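Local coordinates for protein benzoylformate decarboxylase (Mycobacterium smegmatis, PDB 4Q9D) that is a tetrameric enzyme of the thiamine pyrophosphate-dependent family, built from three alpha/beta domains and carrying a bound magnesium ion, at residues T6-D9 / V10-L14; G274-V277 / F278-Y281. All coordinates share one frame; numbering follows the deposited sequence.

Interaction 1: T6-D9 / V10-L14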
loop_
_atom_site.group_PDB
_atom_site.type_symbol
_atom_site.label_atom_id
_atom_site.label_comp_id
_atom_site.label_asym_id
_atom_site.label_seq_id
_atom_site.Cartn_x
_atom_site.Cartn_y
_atom_site.Cartn_z
ATOM N N THR B 6 -11.246 -19.278 26.400
ATOM C CA THR B 6 -11.310 -18.846 25.014
ATOM C C THR B 6 -10.259 -17.765 24.745
ATOM O O THR B 6 -9.667 -17.193 25.662
ATOM C CB THR B 6 -12.682 -18.256 24.725
ATOM O OG1 THR B 6 -12.877 -17.139 25.597
ATOM C CG2 THR B 6 -13.808 -19.334 24.997
ATOM N N VAL B 7 -10.056 -17.468 23.475
ATOM C CA VAL B 7 -9.238 -16.337 23.076
ATOM C C VAL B 7 -9.670 -15.049 23.816
ATOM O O VAL B 7 -8.827 -14.270 24.263
ATOM C CB VAL B 7 -9.312 -16.155 21.545
ATOM C CG1 VAL B 7 -8.815 -14.744 21.128
ATOM C CG2 VAL B 7 -8.496 -17.276 20.840
ATOM N N HIS B 8 -10.978 -14.867 23.976
ATOM C CA HIS B 8 -11.542 -13.728 24.708
ATOM C C HIS B 8 -11.043 -13.705 26.165
ATOM O O HIS B 8 -10.575 -12.668 26.652
ATOM C CB HIS B 8 -13.078 -13.817 24.638
ATOM C CG HIS B 8 -13.802 -12.612 25.158
ATOM N ND1 HIS B 8 -13.940 -12.344 26.508
ATOM C CD2 HIS B 8 -14.461 -11.615 24.511
ATOM C CE1 HIS B 8 -14.657 -11.244 26.670
ATOM N NE2 HIS B 8 -14.984 -10.777 25.474
ATOM N N ASP B 9 -11.129 -14.850 26.857
ATOM C CA ASP B 9 -10.666 -14.944 28.251
ATOM C C ASP B 9 -9.217 -14.527 28.409
ATOM O O ASP B 9 -8.876 -13.679 29.248
ATOM C CB ASP B 9 -10.781 -16.388 28.804
ATOM C CG ASP B 9 -12.223 -16.871 28.918
ATOM O OD1 ASP B 9 -13.109 -16.053 29.244
ATOM O OD2 ASP B 9 -12.464 -18.070 28.661
ATOM N N VAL B 10 -8.342 -15.182 27.655
ATOM C CA VAL B 10 -6.932 -14.955 27.862
ATOM C C VAL B 10 -6.480 -13.576 27.331
ATOM O O VAL B 10 -5.474 -13.035 27.801
ATOM C CB VAL B 10 -6.057 -16.119 27.299
ATOM C CG1 VAL B 10 -6.612 -17.485 27.773
ATOM C CG2 VAL B 10 -5.989 -16.085 25.804
ATOM N N THR B 11 -7.201 -13.010 26.363
ATOM C CA THR B 11 -6.786 -11.702 25.831
ATOM C C THR B 11 -7.069 -10.607 26.870
ATOM O O THR B 11 -6.197 -9.800 27.175
ATOM C CB THR B 11 -7.488 -11.338 24.518
ATOM O OG1 THR B 11 -7.155 -12.299 23.518
ATOM C CG2 THR B 11 -7.037 -9.949 24.026
ATOM N N TYR B 12 -8.278 -10.595 27.427
ATOM C CA TYR B 12 -8.572 -9.658 28.513
ATOM C C TYR B 12 -7.646 -9.872 29.716
ATOM O O TYR B 12 -7.200 -8.910 30.337
ATOM C CB TYR B 12 -10.034 -9.772 28.920
ATOM C CG TYR B 12 -10.938 -8.936 28.052
ATOM C CD1 TYR B 12 -11.092 -7.564 28.294
ATOM C CD2 TYR B 12 -11.608 -9.493 26.964
ATOM C CE1 TYR B 12 -11.913 -6.785 27.489
ATOM C CE2 TYR B 12 -12.440 -8.724 26.159
ATOM C CZ TYR B 12 -12.587 -7.365 26.430
ATOM O OH TYR B 12 -13.425 -6.584 25.657
ATOM N N ASP B 13 -7.316 -11.129 30.030
ATOM C CA ASP B 13 -6.336 -11.372 31.089
ATOM C C ASP B 13 -5.003 -10.694 30.774
ATOM O O ASP B 13 -4.364 -10.149 31.659
ATOM C CB ASP B 13 -6.112 -12.880 31.316
ATOM C CG ASP B 13 -7.293 -13.542 32.060
ATOM O OD1 ASP B 13 -8.148 -12.812 32.594
ATOM O OD2 ASP B 13 -7.366 -14.781 32.099
ATOM N N LEU B 14 -4.569 -10.754 29.514
ATOM C CA LEU B 14 -3.305 -10.125 29.134
ATOM C C LEU B 14 -3.433 -8.603 29.212
ATOM O O LEU B 14 -2.556 -7.926 29.742
ATOM C CB LEU B 14 -2.887 -10.531 27.710
ATOM C CG LEU B 14 -1.728 -9.737 27.103
ATOM C CD1 LEU B 14 -0.439 -10.028 27.884
ATOM C CD2 LEU B 14 -1.565 -10.147 25.649
#

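Interaction 2: G274-V277 / F278-Y281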
loop_
_atom_site.group_PDB
_atom_site.type_symbol
_atom_site.label_atom_id
_atom_site.label_comp_id
_atom_site.label_asym_id
_atom_site.label_seq_id
_atom_site.Cartn_x
_atom_site.Cartn_y
_atom_site.Cartn_z
ATOM N N GLY B 274 14.393 17.465 20.786
ATOM C CA GLY B 274 12.981 17.139 20.915
ATOM C C GLY B 274 11.998 17.976 20.136
ATOM O O GLY B 274 10.794 17.923 20.417
ATOM N N ALA B 275 12.509 18.727 19.158
ATOM C CA ALA B 275 11.702 19.492 18.188
ATOM C C ALA B 275 12.154 19.095 16.790
ATOM O O ALA B 275 13.293 18.657 16.596
ATOM C CB ALA B 275 11.888 21.033 18.376
ATOM N N GLU B 276 11.261 19.242 15.823
ATOM C CA GLU B 276 11.586 19.048 14.414
ATOM C C GLU B 276 12.526 20.148 13.960
ATOM O O GLU B 276 12.628 21.202 14.590
ATOM C CB GLU B 276 10.287 19.069 13.575
ATOM C CG GLU B 276 9.369 17.933 14.004
ATOM C CD GLU B 276 7.892 18.175 13.805
ATOM O OE1 GLU B 276 7.502 19.185 13.168
ATOM O OE2 GLU B 276 7.117 17.311 14.288
ATOM N N VAL B 277 13.215 19.890 12.863
ATOM C CA VAL B 277 14.049 20.878 12.221
ATOM C C VAL B 277 13.467 21.150 10.846
ATOM O O VAL B 277 13.779 20.414 9.919
ATOM C CB VAL B 277 15.506 20.352 12.074
ATOM C CG1 VAL B 277 16.377 21.352 11.277
ATOM C CG2 VAL B 277 16.103 20.100 13.433
ATOM N N PHE B 278 12.562 22.125 10.698
ATOM C CA PHE B 278 11.850 22.795 11.774
ATOM C C PHE B 278 10.376 22.687 11.432
ATOM O O PHE B 278 10.023 22.462 10.283
ATOM C CB PHE B 278 12.178 24.296 11.847
ATOM C CG PHE B 278 13.547 24.606 12.384
ATOM C CD1 PHE B 278 13.777 24.638 13.747
ATOM C CD2 PHE B 278 14.598 24.880 11.524
ATOM C CE1 PHE B 278 15.054 24.942 14.254
ATOM C CE2 PHE B 278 15.891 25.187 12.014
ATOM C CZ PHE B 278 16.108 25.216 13.384
ATOM N N ARG B 279 9.512 22.876 12.415
ATOM C CA ARG B 279 8.089 22.819 12.145
ATOM C C ARG B 279 7.660 24.075 11.391
ATOM O O ARG B 279 7.238 25.047 12.009
ATOM C CB ARG B 279 7.312 22.719 13.452
ATOM C CG ARG B 279 5.796 22.497 13.275
ATOM C CD ARG B 279 5.205 22.015 14.586
ATOM N NE ARG B 279 5.577 20.623 14.860
ATOM C CZ ARG B 279 5.061 19.896 15.852
ATOM N NH1 ARG B 279 4.192 20.430 16.701
ATOM N NH2 ARG B 279 5.444 18.647 16.023
ATOM N N TYR B 280 7.776 24.054 10.068
ATOM C CA TYR B 280 7.369 25.182 9.234
ATOM C C TYR B 280 5.940 24.973 8.774
ATOM O O TYR B 280 5.534 23.851 8.556
ATOM C CB TYR B 280 8.217 25.256 7.964
ATOM C CG TYR B 280 9.725 25.421 8.158
ATOM C CD1 TYR B 280 10.272 26.564 8.764
ATOM C CD2 TYR B 280 10.593 24.468 7.665
ATOM C CE1 TYR B 280 11.653 26.703 8.910
ATOM C CE2 TYR B 280 11.966 24.601 7.779
ATOM C CZ TYR B 280 12.492 25.726 8.393
ATOM O OH TYR B 280 13.855 25.845 8.461
ATOM N N TYR B 281 5.206 26.080 8.665
ATOM C CA TYR B 281 3.812 26.093 8.232
ATOM C C TYR B 281 3.691 26.811 6.889
ATOM O O TYR B 281 3.871 26.191 5.842
ATOM C CB TYR B 281 2.930 26.775 9.279
ATOM C CG TYR B 281 1.452 26.494 9.114
ATOM C CD1 TYR B 281 0.991 25.669 8.097
ATOM C CD2 TYR B 281 0.520 27.053 9.978
ATOM C CE1 TYR B 281 -0.358 25.410 7.944
ATOM C CE2 TYR B 281 -0.830 26.799 9.833
ATOM C CZ TYR B 281 -1.263 25.977 8.814
ATOM O OH TYR B 281 -2.607 25.720 8.666
HETATM O O HOH W 1 10.396 22.691 15.269
#

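Interaction 1: T6-D9 / V10-L14
H8 and Y12, one turn apart on helix 7-18, set their rings obliquely against each other, planes inclined at 39°. Y12 CE2 lies over one face of the imidazole, displaced to its rim and 3.3 Å from H8 NE2. H8 CG, anti to the backbone N (chi1 -171°), carries the imidazole outward from the helix, where it meets Y12. The phenol also presents its edge to H8 O, with Y12 CD2 3.4 Å from that oxygen. Y12 OH hydrogen-bonds F34 O, which H8 NE2 reaches only weakly, and F42 meets the Y12 ring edge-to-face.

Backbone bonds run from V10 N to T6 O, from Y12 N to H8 O and from D13 N to D9 O. V7 O is gripped twice, by T11 N at 2.9 Å and by the T11 OG1 hydroxyl at 2.7 Å, from opposite faces of its carbonyl plane. With OG1 anti to its own carbonyl carbon (chi1 -62°), the hydroxyl of T11 turns back toward the preceding turn, alongside V7 CG1.

At the start of the helix the polar bonds are reciprocal: D9 N donates to T6 OG1 at 3.1 Å, and T6 N to D9 OD2 at 2.8 Å from above the carboxylate plane. This places the D9 carboxylate where the helix dipole would probably stabilise its charge. This is a capping box, with T6 as N-cap, opening the first helix of the N-terminal thiamine pyrophosphate-binding domain.

Interaction 2: G274-V277 / F278-Y281
E276 and R279 form a bidentate salt bridge across a tight loop, the guanidinium offering its NE side to the carboxylate. R279 NE donates to E276 OE1 at 2.9 Å and R279 NH2 to E276 OE2 at 2.8 Å, both nearly straight. Each oxygen lies close to the guanidinium plane, yet the nitrogens come from above the carboxylate plane, the groups turned 51° apart. E276 runs extended beyond CG; R279 leaves with CG anti to N (chi1 -174°) and bends about CG-CD (chi3 -73°), swinging the guanidinium back to E276. R279 NH1 has other partners, D238 and L236 O, and R279 packs on Y112 of a second subunit.

A water also bridges the main chain, donating to E276 O at 2.8 Å and accepting from R279 N at 3.0 Å. The V277-F278 peptide is cis. F278 CA points its hydrogen at E276 O, while V277 CA packs over a face of the F278 ring, 4.2 Å from its centroid (CH-pi). V277 CG1, anti to its backbone N, lies over the rim of one ring face, 3.9 Å from F278 CE2, and F278 CB sits over the Y280 ring. R279 centres an inverse gamma turn closed by a weak Y280 N to F278 O bond.

The loop follows strand 269-273 in the central domain: V277 and F278 pack on that strand and on strand 294-299, and F278 and Y280 reach helix 257-264.

Interactions 1 and 2 lie on opposite sides of the chain's centre, about 42 Å between centres, and share no helix or strand. Interaction 1 is the more buried and belongs to the start of one helix of the N-terminal domain and its N-cap; regular backbone bonding, an end cap and an oblique ring pair make it up. Interaction 2 is partly buried, in an irregular loop leaving a strand of the central domain. Without helical bonding, that loop is spanned by a salt bridge and a water, while its apolar residues face the sheet and a helix. Only 274-281 of the two meets a neighbouring subunit.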